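Local coordinates for aminotransferase class I and II (Anaerococcus prevotii, PDB 4EMY), which binds pyridoxal 5'-phosphate and is probably a transaminase that works as a homodimer, as in other class I aminotransferases, at residues T91-Y96 / K239-F244; I105-G110 / G271-I276; I129-Y134 / A181-S186; V223-L228 / V253-S258. One frame throughout, in Å; residues are numbered along the deposited sequence.

Overall arrangement
From the N terminus, helix 82-93 opens interaction 1 at 91-96. Strand 101-107 then opens interaction 2 at 105-110. Interaction 3 opens at 129-134 and is the first to close, at 181-186, lying wholly within the spans of interactions 1 and 2. Interaction 4 starts afterwards at 223-228. Residues 239-244 close interaction 1, which therefore crosses interaction 4, closed at 253-258. Residues 271-276 close interaction 2 last; it encloses interaction 4 and crosses interaction 1. Interactions 2, 3 and 4 pair strands of one mixed sheet and each touches the cofactor. Interaction 1 joins helix 82-93, packed on that sheet, to the connection between strands 218-224 and 251-258.

Interaction 1. Residues T91-Y96 / K239-F244; sequences TLFGPY and KFFEKF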
# COMPACT_ATOMS: atom_id res chain seq x y z
N THR A 91 -2.08 17.72 14.06
CA THR A 91 -1.49 18.50 12.98
C THR A 91 -2.51 18.87 11.92
O THR A 91 -2.49 19.99 11.40
CB THR A 91 -0.31 17.74 12.35
OG1 THR A 91 0.71 17.56 13.33
CG2 THR A 91 0.27 18.50 11.15
N LEU A 92 -3.39 17.93 11.59
CA LEU A 92 -4.35 18.11 10.51
C LEU A 92 -5.43 19.13 10.85
O LEU A 92 -5.87 19.90 9.99
CB LEU A 92 -4.97 16.77 10.11
CG LEU A 92 -6.42 16.74 9.66
CD1 LEU A 92 -6.57 17.15 8.21
CD2 LEU A 92 -6.98 15.35 9.88
N PHE A 93 -5.88 19.12 12.10
CA PHE A 93 -6.96 19.99 12.52
C PHE A 93 -6.49 21.30 13.12
O PHE A 93 -7.22 22.29 13.11
CB PHE A 93 -7.87 19.26 13.50
CG PHE A 93 -8.67 18.15 12.88
CD1 PHE A 93 -9.57 18.41 11.85
CD2 PHE A 93 -8.55 16.85 13.34
CE1 PHE A 93 -10.31 17.39 11.29
CE2 PHE A 93 -9.29 15.82 12.78
CZ PHE A 93 -10.17 16.09 11.75
N GLY A 94 -5.26 21.32 13.64
CA GLY A 94 -4.73 22.49 14.32
C GLY A 94 -5.66 22.92 15.45
O GLY A 94 -6.17 22.07 16.19
N PRO A 95 -5.91 24.24 15.58
CA PRO A 95 -6.85 24.71 16.59
C PRO A 95 -8.33 24.43 16.29
O PRO A 95 -9.21 24.89 17.02
CB PRO A 95 -6.59 26.22 16.63
CG PRO A 95 -6.00 26.54 15.31
CD PRO A 95 -5.19 25.35 14.92
N TYR A 96 -8.62 23.66 15.24
CA TYR A 96 -10.00 23.49 14.78
C TYR A 96 -10.50 22.03 14.77
O TYR A 96 -11.17 21.59 13.83
CB TYR A 96 -10.18 24.15 13.41
CG TYR A 96 -9.89 25.64 13.40
CD1 TYR A 96 -10.81 26.56 13.90
CD2 TYR A 96 -8.69 26.13 12.89
CE1 TYR A 96 -10.54 27.92 13.89
CE2 TYR A 96 -8.41 27.50 12.87
CZ TYR A 96 -9.34 28.38 13.37
OH TYR A 96 -9.08 29.73 13.36
N LYS A 239 -10.12 26.26 9.42
CA LYS A 239 -11.31 26.70 10.15
C LYS A 239 -12.56 25.87 9.84
O LYS A 239 -13.39 25.63 10.72
CB LYS A 239 -11.58 28.19 9.91
CG LYS A 239 -12.71 28.76 10.76
CD LYS A 239 -12.93 30.25 10.50
CE LYS A 239 -12.00 31.11 11.34
NZ LYS A 239 -12.01 32.53 10.87
N PHE A 240 -12.68 25.42 8.59
CA PHE A 240 -13.88 24.72 8.14
C PHE A 240 -14.09 23.36 8.81
O PHE A 240 -15.19 22.83 8.79
CB PHE A 240 -13.92 24.59 6.61
CG PHE A 240 -13.19 23.40 6.07
CD1 PHE A 240 -13.87 22.21 5.79
CD2 PHE A 240 -11.82 23.46 5.81
CE1 PHE A 240 -13.20 21.11 5.28
CE2 PHE A 240 -11.15 22.35 5.30
CZ PHE A 240 -11.84 21.18 5.04
N PHE A 241 -13.03 22.81 9.41
CA PHE A 241 -13.12 21.50 10.06
C PHE A 241 -14.11 21.46 11.22
O PHE A 241 -14.67 20.41 11.52
CB PHE A 241 -11.74 21.02 10.53
CG PHE A 241 -10.85 20.52 9.42
CD1 PHE A 241 -11.26 19.48 8.60
CD2 PHE A 241 -9.60 21.09 9.21
CE1 PHE A 241 -10.44 19.02 7.58
CE2 PHE A 241 -8.78 20.64 8.19
CZ PHE A 241 -9.20 19.60 7.37
N GLU A 242 -14.34 22.62 11.85
CA GLU A 242 -15.27 22.75 12.97
C GLU A 242 -16.73 22.47 12.57
O GLU A 242 -17.54 22.09 13.41
CB GLU A 242 -15.15 24.12 13.65
CG GLU A 242 -13.82 24.34 14.35
CD GLU A 242 -13.86 25.42 15.43
OE1 GLU A 242 -14.24 26.58 15.13
OE2 GLU A 242 -13.48 25.12 16.58
N LYS A 243 -17.03 22.64 11.29
CA LYS A 243 -18.36 22.37 10.74
C LYS A 243 -18.74 20.88 10.79
O LYS A 243 -19.88 20.52 10.52
CB LYS A 243 -18.44 22.88 9.30
CG LYS A 243 -18.77 24.36 9.21
CD LYS A 243 -17.76 25.11 8.34
CE LYS A 243 -18.21 26.54 8.07
NZ LYS A 243 -18.36 27.36 9.30
N PHE A 244 -17.77 20.04 11.15
CA PHE A 244 -18.00 18.60 11.20
C PHE A 244 -18.37 18.11 12.60
O PHE A 244 -18.57 16.91 12.80
CB PHE A 244 -16.79 17.83 10.65
CG PHE A 244 -16.46 18.15 9.21
CD1 PHE A 244 -17.47 18.47 8.30
CD2 PHE A 244 -15.15 18.10 8.76
CE1 PHE A 244 -17.16 18.75 6.98
CE2 PHE A 244 -14.83 18.38 7.44
CZ PHE A 244 -15.84 18.71 6.55
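Lys239 lies over the ring of Tyr96. Its CA makes a CH-pi contact 3.7 Å from the ring centroid, only 10° off the normal. CG of Lys239 is anti to the backbone N (chi1 -173°), which brings it to 3.9 Å from Tyr96 CE1. CB of Pro95 lies over the opposite face, toward the rim. The Tyr96 hydroxyl is hydrogen-bonded to Asp235.

Phe241 comes next and turns a face to Phe93. The CD1-CE1 edge of Phe93 points at that face in a T-shaped pair, with centroids 4.9 Å apart and planes at 89°. CZ of Phe240 sits over the other face of Phe241, toward the rim. Leu92 crosses Phe241 at about a right angle, with its CD1 3.7 Å from Phe241 CZ.

Glu242 meets the edge of the Tyr96 ring. Its CD is 3.6 Å from Tyr96 CD1, and the carboxylate plane is steep to the ring.

Gly94, with positive phi, is the first residue to leave helical geometry, and a type II' turn runs from Phe93 to Tyr96. The contact thus packs a 3-10 segment against the C-terminal end of helix 82-93, which rests on strand 271-277 of the large-domain sheet of a fold type I pyridoxal-phosphate enzyme.

Interaction 2. Residues I105-G110 / G271-I276; sequences IATPGG and GAAVGI. With PLP (pyridoxal-5'-phosphate), chain E.
Ile105 and Ala273 are paired across two antiparallel strands, and their side chains lie with that of Thr107 on one face of the sheet. Helix 280-297 packs on this face through Phe286 and Leu290. Ala106 and Ala272 point to the opposite face, where Tyr84 of helix 82-93 meets Ala106. Between these faces the strands are joined by backbone hydrogen bonds. Gly271 N donates to Thr107 O at 2.8 Å, nearly straight at 173°. The return bond, Thr107 N to Gly271 O at 3.0 Å, reaches that oxygen from well above its carbonyl plane, 62° out. Ile105 and Ala273 are linked by a second pair of bonds, 3.1 Å from Ile105 N to Ala273 O and 3.0 Å from Ala273 N to Ile105 O. Ala106 and Ala272 between them form a non-hydrogen-bonded pair.

This is the antiparallel edge of the seven-stranded mixed sheet of fold type I pyridoxal-phosphate enzymes. Strand 271-277 runs against both of its neighbours.

Beyond the strand, the chain turns into helix 109-121. Thr107 OG1 lies between its backbone N and carbonyl carbon (chi1 50°) and donates to Gly109 O at 2.9 Å, bracing the turn. Gly109 has positive phi, and its CA lies 3.3 Å from PLP O2P. Gly110 N donates to PLP O2P at 2.8 Å. PLP is also hydrogen-bonded to Thr111, Ser260 and Arg269, and to Tyr75 of the second subunit.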
# COMPACT_ATOMS: atom_id res chain seq x y z
N ILE A 105 -6.08 6.18 10.89
CA ILE A 105 -5.45 4.91 10.50
C ILE A 105 -4.46 5.16 9.36
O ILE A 105 -4.85 5.63 8.28
CB ILE A 105 -6.48 3.85 10.06
CG1 ILE A 105 -7.18 3.24 11.27
CG2 ILE A 105 -5.82 2.72 9.28
CD1 ILE A 105 -8.46 3.92 11.67
N ALA A 106 -3.19 4.83 9.60
CA ALA A 106 -2.13 4.96 8.60
C ALA A 106 -2.49 4.28 7.29
O ALA A 106 -3.00 3.16 7.28
CB ALA A 106 -0.82 4.42 9.14
N THR A 107 -2.24 4.98 6.19
CA THR A 107 -2.52 4.48 4.84
C THR A 107 -1.34 4.75 3.90
O THR A 107 -0.53 5.65 4.16
CB THR A 107 -3.77 5.16 4.26
OG1 THR A 107 -3.65 6.58 4.41
CG2 THR A 107 -5.07 4.65 4.93
N PRO A 108 -1.23 3.98 2.80
CA PRO A 108 -0.15 4.32 1.86
C PRO A 108 -0.51 5.61 1.12
O PRO A 108 -1.26 5.59 0.13
CB PRO A 108 -0.08 3.10 0.94
CG PRO A 108 -1.44 2.48 1.00
CD PRO A 108 -2.04 2.84 2.33
N GLY A 109 -0.01 6.73 1.64
CA GLY A 109 -0.37 8.07 1.15
C GLY A 109 -1.86 8.37 1.30
O GLY A 109 -2.59 7.62 1.95
N GLY A 110 -2.30 9.46 0.69
CA GLY A 110 -3.71 9.83 0.71
C GLY A 110 -4.53 8.84 -0.10
O GLY A 110 -5.67 8.55 0.25
N GLY A 271 0.11 8.41 4.45
CA GLY A 271 -1.03 9.25 4.76
C GLY A 271 -1.81 8.66 5.92
O GLY A 271 -1.30 7.82 6.66
N ALA A 272 -3.05 9.13 6.06
CA ALA A 272 -3.99 8.59 7.05
C ALA A 272 -5.43 8.87 6.63
O ALA A 272 -5.72 9.86 5.95
CB ALA A 272 -3.72 9.18 8.42
N ALA A 273 -6.32 7.97 7.04
CA ALA A 273 -7.77 8.19 6.96
C ALA A 273 -8.30 8.53 8.35
O ALA A 273 -8.27 7.71 9.26
CB ALA A 273 -8.46 6.94 6.44
N VAL A 274 -8.78 9.77 8.50
CA VAL A 274 -9.30 10.26 9.76
C VAL A 274 -10.83 10.35 9.71
O VAL A 274 -11.39 11.05 8.88
CB VAL A 274 -8.70 11.65 10.10
CG1 VAL A 274 -9.16 12.10 11.48
CG2 VAL A 274 -7.18 11.61 10.05
N GLY A 275 -11.48 9.61 10.61
CA GLY A 275 -12.94 9.60 10.70
C GLY A 275 -13.48 10.47 11.82
O GLY A 275 -12.83 10.62 12.86
N ILE A 276 -14.65 11.05 11.59
CA ILE A 276 -15.33 11.89 12.57
C ILE A 276 -16.76 11.39 12.76
O ILE A 276 -17.51 11.29 11.79
CB ILE A 276 -15.43 13.37 12.13
CG1 ILE A 276 -14.24 13.80 11.24
CG2 ILE A 276 -15.63 14.30 13.32
CD1 ILE A 276 -12.95 14.08 11.97
N1 PLP E . -5.39 13.51 -3.74
C2 PLP E . -5.25 14.48 -4.72
C2A PLP E . -6.38 15.41 -5.02
C3 PLP E . -4.06 14.59 -5.44
O3 PLP E . -3.94 15.54 -6.41
C4 PLP E . -3.00 13.74 -5.19
C4A PLP E . -2.14 13.40 -6.37
O4A PLP E . -1.06 13.99 -6.56
C5 PLP E . -3.14 12.78 -4.19
C6 PLP E . -4.34 12.66 -3.47
C5A PLP E . -1.98 11.84 -3.92
O4P PLP E . -1.84 11.50 -2.56
P PLP E . -0.70 10.44 -2.19
O1P PLP E . -1.30 9.08 -2.39
O2P PLP E . -0.26 10.70 -0.77
O3P PLP E . 0.48 10.58 -3.12

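Interaction 3. Residues I129-Y134 / A181-S186; sequences ICHDYY and ASLINS. With PLP (pyridoxal-5'-phosphate), chain E.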
# COMPACT_ATOMS: atom_id res chain seq x y z
N ILE A 129 -20.55 10.68 -5.41
CA ILE A 129 -20.88 11.94 -6.08
C ILE A 129 -19.72 12.91 -5.91
O ILE A 129 -19.44 13.39 -4.80
CB ILE A 129 -22.21 12.51 -5.57
CG1 ILE A 129 -23.31 11.46 -5.74
CG2 ILE A 129 -22.57 13.78 -6.31
CD1 ILE A 129 -24.23 11.33 -4.55
N CYS A 130 -19.04 13.18 -7.02
CA CYS A 130 -17.80 13.94 -7.05
C CYS A 130 -17.87 15.09 -8.04
O CYS A 130 -18.58 15.02 -9.04
CB CYS A 130 -16.63 13.02 -7.42
SG CYS A 130 -15.04 13.89 -7.55
N HIS A 131 -17.10 16.14 -7.74
CA HIS A 131 -17.11 17.35 -8.57
C HIS A 131 -16.58 17.12 -9.96
O HIS A 131 -15.68 16.31 -10.17
CB HIS A 131 -16.37 18.49 -7.87
CG HIS A 131 -15.23 18.04 -7.00
ND1 HIS A 131 -14.06 17.61 -7.51
CD2 HIS A 131 -15.12 17.95 -5.62
CE1 HIS A 131 -13.24 17.27 -6.51
NE2 HIS A 131 -13.89 17.48 -5.35
N ASP A 132 -17.18 17.86 -10.89
CA ASP A 132 -16.92 17.84 -12.34
C ASP A 132 -15.46 17.79 -12.77
O ASP A 132 -15.12 17.13 -13.75
CB ASP A 132 -17.54 19.11 -12.94
CG ASP A 132 -18.43 18.83 -14.10
OD1 ASP A 132 -18.63 17.63 -14.40
OD2 ASP A 132 -18.93 19.80 -14.71
N TYR A 133 -14.62 18.55 -12.07
CA TYR A 133 -13.19 18.57 -12.28
C TYR A 133 -12.62 17.74 -11.14
O TYR A 133 -12.77 18.10 -9.97
CB TYR A 133 -12.64 20.00 -12.20
CG TYR A 133 -13.23 21.01 -13.17
CD1 TYR A 133 -14.58 21.40 -13.10
CD2 TYR A 133 -12.42 21.64 -14.12
CE1 TYR A 133 -15.10 22.34 -13.98
CE2 TYR A 133 -12.94 22.59 -14.99
CZ TYR A 133 -14.27 22.93 -14.92
OH TYR A 133 -14.78 23.87 -15.79
N TYR A 134 -11.97 16.62 -11.48
CA TYR A 134 -11.49 15.69 -10.46
C TYR A 134 -10.19 15.02 -10.84
O TYR A 134 -9.85 14.88 -12.01
CB TYR A 134 -12.55 14.61 -10.19
CG TYR A 134 -12.89 13.77 -11.39
CD1 TYR A 134 -12.24 12.56 -11.62
CD2 TYR A 134 -13.86 14.18 -12.29
CE1 TYR A 134 -12.54 11.78 -12.73
CE2 TYR A 134 -14.18 13.41 -13.40
CZ TYR A 134 -13.52 12.21 -13.61
OH TYR A 134 -13.84 11.45 -14.71
N ALA A 181 -22.24 8.58 -1.10
CA ALA A 181 -21.01 9.23 -0.65
C ALA A 181 -20.71 10.49 -1.45
O ALA A 181 -20.84 10.51 -2.68
CB ALA A 181 -19.84 8.27 -0.70
N SER A 182 -20.31 11.55 -0.76
CA SER A 182 -19.88 12.76 -1.42
C SER A 182 -18.39 12.89 -1.29
O SER A 182 -17.84 12.72 -0.20
CB SER A 182 -20.54 13.99 -0.81
OG SER A 182 -19.85 15.16 -1.22
N LEU A 183 -17.73 13.17 -2.41
CA LEU A 183 -16.30 13.45 -2.38
C LEU A 183 -16.06 14.90 -2.75
O LEU A 183 -16.54 15.37 -3.77
CB LEU A 183 -15.52 12.51 -3.29
CG LEU A 183 -14.00 12.62 -3.11
CD1 LEU A 183 -13.34 11.26 -2.98
CD2 LEU A 183 -13.39 13.42 -4.25
N ILE A 184 -15.33 15.60 -1.88
CA ILE A 184 -14.91 16.97 -2.12
C ILE A 184 -13.40 17.08 -1.89
O ILE A 184 -12.91 16.85 -0.78
CB ILE A 184 -15.63 17.99 -1.20
CG1 ILE A 184 -17.12 17.63 -0.99
CG2 ILE A 184 -15.45 19.41 -1.72
CD1 ILE A 184 -18.03 17.86 -2.17
N ASN A 185 -12.68 17.43 -2.95
CA ASN A 185 -11.25 17.71 -2.86
C ASN A 185 -11.03 19.21 -2.67
O ASN A 185 -10.99 19.98 -3.63
CB ASN A 185 -10.52 17.19 -4.10
CG ASN A 185 -9.04 17.51 -4.08
OD1 ASN A 185 -8.45 17.81 -5.12
ND2 ASN A 185 -8.43 17.46 -2.90
N SER A 186 -10.92 19.61 -1.41
CA SER A 186 -10.81 21.00 -0.98
C SER A 186 -10.16 20.99 0.39
O SER A 186 -10.40 20.07 1.17
CB SER A 186 -12.20 21.64 -0.89
OG SER A 186 -12.12 23.01 -0.52
N1 PLP E . -5.39 13.51 -3.74
C2 PLP E . -5.25 14.48 -4.72
C2A PLP E . -6.38 15.41 -5.02
C3 PLP E . -4.06 14.59 -5.44
O3 PLP E . -3.94 15.54 -6.41
C4 PLP E . -3.00 13.74 -5.19
C4A PLP E . -2.14 13.40 -6.37
O4A PLP E . -1.06 13.99 -6.56
C5 PLP E . -3.14 12.78 -4.19
C6 PLP E . -4.34 12.66 -3.47
C5A PLP E . -1.98 11.84 -3.92
O4P PLP E . -1.84 11.50 -2.56
P PLP E . -0.70 10.44 -2.19
O1P PLP E . -1.30 9.08 -2.39
O2P PLP E . -0.26 10.70 -0.77
O3P PLP E . 0.48 10.58 -3.12
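His131 reaches across to Asn185, and its imidazole takes the place of a backbone acceptor. NE2 accepts a bond from Asn185 N at 2.7 Å, nearly straight (176°) and in the ring plane. On the other side of the ring, ND1 donates to Tyr133 O at 2.8 Å. These two bonds fix the ring's rotation and are consistent with a neutral imidazole protonated on ND1. SG of Cys130 lies over one face toward the rim, and Phe154 stacks on the ring.

Asn185 has CG anti to the backbone N (chi1 178°), and its amide lies beside the cofactor. Its amide carbon and oxygen lie beside the methyl carbon of PLP, with OD1 3.2 Å from C2A. The amide is held at both ends: ND2 is bonded to Asp224 O and OD1 to Asn190 N. Cys130 SG is likewise anti to its own N (chi1 177°) and touches Leu183 CD2 at 3.7 Å. Tyr138 packs on both of these residues.

Behind the side chains, the strands pair in parallel. Ile129 N donates to Ala181 O at 2.8 Å, and Leu183 N to Ile129 O at 2.9 Å. Neighbouring parallel strands whose C-terminal ends carry cofactor-pocket residues are characteristic of the large domain of fold type I aminotransferases.

Interaction 4. Residues V223-L228 / V253-S258; sequences VDVAYL and VVVAFS. With PLP (pyridoxal-5'-phosphate), chain E.
The contact joins two central parallel strands of the cofactor-binding domain, with Val223 beside Val255 and Asp224 beside Ala256. Val223 N donates to Val254 O at 3.0 Å, Ala256 N to Val223 O at 2.8 Å, and Val225 N to Ala256 O at 3.2 Å. CG2 of Val225 lies between its backbone N and carbonyl carbon. There it meets CG1 of Val255 at 3.5 Å, the two side chains crossing at about a right angle. Leu92 of helix 82-93 packs on both valines.

In fold type I enzymes, the C-terminal ends of such strands hold the cofactor, and that is the case here. Asp224 has CG anti to the backbone N (chi1 -167°), and its OD2 is directed at the pyridine nitrogen N1 of PLP. Such an aspartate facing the pyridine nitrogen is a hallmark of this family. Tyr138 OH is hydrogen-bonded to the same OD2.

Past Asp224, a type I turn from Val225 to Leu228 brings Tyr227 to the cofactor. Its OH shares a 2.6 Å hydrogen bond with PLP O3, which lies at the edge of the tyrosine ring, in its plane. Ser258 OG donates to PLP O2P at 2.6 Å and is also bonded to Ser260 N. One water donates both to Ala226 O at 2.9 Å and to Ser258 O, bridging the two backbones beyond the last direct bond between the segments, Val225 N to Ala256 O.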
# COMPACT_ATOMS: atom_id res chain seq x y z
N VAL A 223 -13.33 13.96 2.37
CA VAL A 223 -12.65 15.22 2.07
C VAL A 223 -11.18 14.95 1.81
O VAL A 223 -10.47 14.46 2.69
CB VAL A 223 -12.80 16.26 3.19
CG1 VAL A 223 -12.51 17.65 2.65
CG2 VAL A 223 -14.21 16.23 3.77
N ASP A 224 -10.73 15.26 0.60
CA ASP A 224 -9.33 15.08 0.21
C ASP A 224 -8.55 16.34 0.53
O ASP A 224 -8.61 17.33 -0.21
CB ASP A 224 -9.22 14.72 -1.27
CG ASP A 224 -7.82 14.20 -1.67
OD1 ASP A 224 -6.84 14.36 -0.91
OD2 ASP A 224 -7.71 13.62 -2.77
N VAL A 225 -7.80 16.31 1.63
CA VAL A 225 -7.09 17.49 2.08
C VAL A 225 -5.58 17.35 1.92
O VAL A 225 -4.80 17.76 2.78
CB VAL A 225 -7.48 17.86 3.53
CG1 VAL A 225 -8.97 18.16 3.60
CG2 VAL A 225 -7.12 16.75 4.50
N ALA A 226 -5.16 16.77 0.79
CA ALA A 226 -3.74 16.61 0.49
C ALA A 226 -2.99 17.95 0.39
O ALA A 226 -1.87 18.07 0.87
CB ALA A 226 -3.57 15.80 -0.78
N TYR A 227 -3.62 18.94 -0.24
CA TYR A 227 -2.98 20.24 -0.46
C TYR A 227 -3.39 21.26 0.60
O TYR A 227 -3.33 22.47 0.37
CB TYR A 227 -3.30 20.77 -1.86
CG TYR A 227 -2.95 19.83 -2.98
CD1 TYR A 227 -1.64 19.75 -3.48
CD2 TYR A 227 -3.91 19.01 -3.55
CE1 TYR A 227 -1.31 18.88 -4.51
CE2 TYR A 227 -3.60 18.14 -4.58
CZ TYR A 227 -2.30 18.07 -5.05
OH TYR A 227 -2.01 17.20 -6.07
N LEU A 228 -3.77 20.76 1.77
CA LEU A 228 -4.20 21.61 2.89
C LEU A 228 -3.19 22.71 3.23
O LEU A 228 -3.55 23.88 3.31
CB LEU A 228 -4.46 20.74 4.13
CG LEU A 228 -5.01 21.43 5.37
CD1 LEU A 228 -6.51 21.63 5.26
CD2 LEU A 228 -4.66 20.58 6.59
N VAL A 253 -17.90 11.15 8.31
CA VAL A 253 -16.92 11.96 7.61
C VAL A 253 -15.57 11.25 7.65
O VAL A 253 -15.10 10.89 8.72
CB VAL A 253 -16.79 13.38 8.22
CG1 VAL A 253 -15.62 14.14 7.61
CG2 VAL A 253 -18.06 14.18 8.00
N VAL A 254 -14.98 11.03 6.47
CA VAL A 254 -13.60 10.54 6.38
C VAL A 254 -12.73 11.61 5.71
O VAL A 254 -12.98 12.00 4.57
CB VAL A 254 -13.47 9.21 5.61
CG1 VAL A 254 -12.04 8.69 5.69
CG2 VAL A 254 -14.44 8.17 6.14
N VAL A 255 -11.72 12.07 6.44
CA VAL A 255 -10.80 13.07 5.92
C VAL A 255 -9.54 12.35 5.46
O VAL A 255 -8.94 11.60 6.23
CB VAL A 255 -10.52 14.17 6.96
CG1 VAL A 255 -9.32 15.02 6.58
CG2 VAL A 255 -11.74 15.07 7.13
N ALA A 256 -9.16 12.54 4.20
CA ALA A 256 -7.97 11.89 3.65
C ALA A 256 -6.71 12.76 3.81
O ALA A 256 -6.52 13.73 3.08
CB ALA A 256 -8.19 11.49 2.19
N PHE A 257 -5.87 12.38 4.77
CA PHE A 257 -4.65 13.11 5.08
C PHE A 257 -3.43 12.55 4.35
O PHE A 257 -3.33 11.35 4.14
CB PHE A 257 -4.43 13.08 6.60
CG PHE A 257 -3.05 13.46 7.02
CD1 PHE A 257 -2.70 14.80 7.17
CD2 PHE A 257 -2.09 12.49 7.27
CE1 PHE A 257 -1.42 15.15 7.56
CE2 PHE A 257 -0.80 12.83 7.65
CZ PHE A 257 -0.47 14.17 7.80
N SER A 258 -2.50 13.42 3.97
CA SER A 258 -1.27 12.98 3.29
C SER A 258 -0.01 13.75 3.70
O SER A 258 -0.04 14.97 3.88
CB SER A 258 -1.44 13.05 1.78
OG SER A 258 -0.31 12.52 1.12
N1 PLP E . -5.39 13.51 -3.74
C2 PLP E . -5.25 14.48 -4.72
C2A PLP E . -6.38 15.41 -5.02
C3 PLP E . -4.06 14.59 -5.44
O3 PLP E . -3.94 15.54 -6.41
C4 PLP E . -3.00 13.74 -5.19
C4A PLP E . -2.14 13.40 -6.37
O4A PLP E . -1.06 13.99 -6.56
C5 PLP E . -3.14 12.78 -4.19
C6 PLP E . -4.34 12.66 -3.47
C5A PLP E . -1.98 11.84 -3.92
O4P PLP E . -1.84 11.50 -2.56
P PLP E . -0.70 10.44 -2.19
O1P PLP E . -1.30 9.08 -2.39
O2P PLP E . -0.26 10.70 -0.77
O3P PLP E . 0.48 10.58 -3.12
O HOH W 1 0.39 16.55 1.89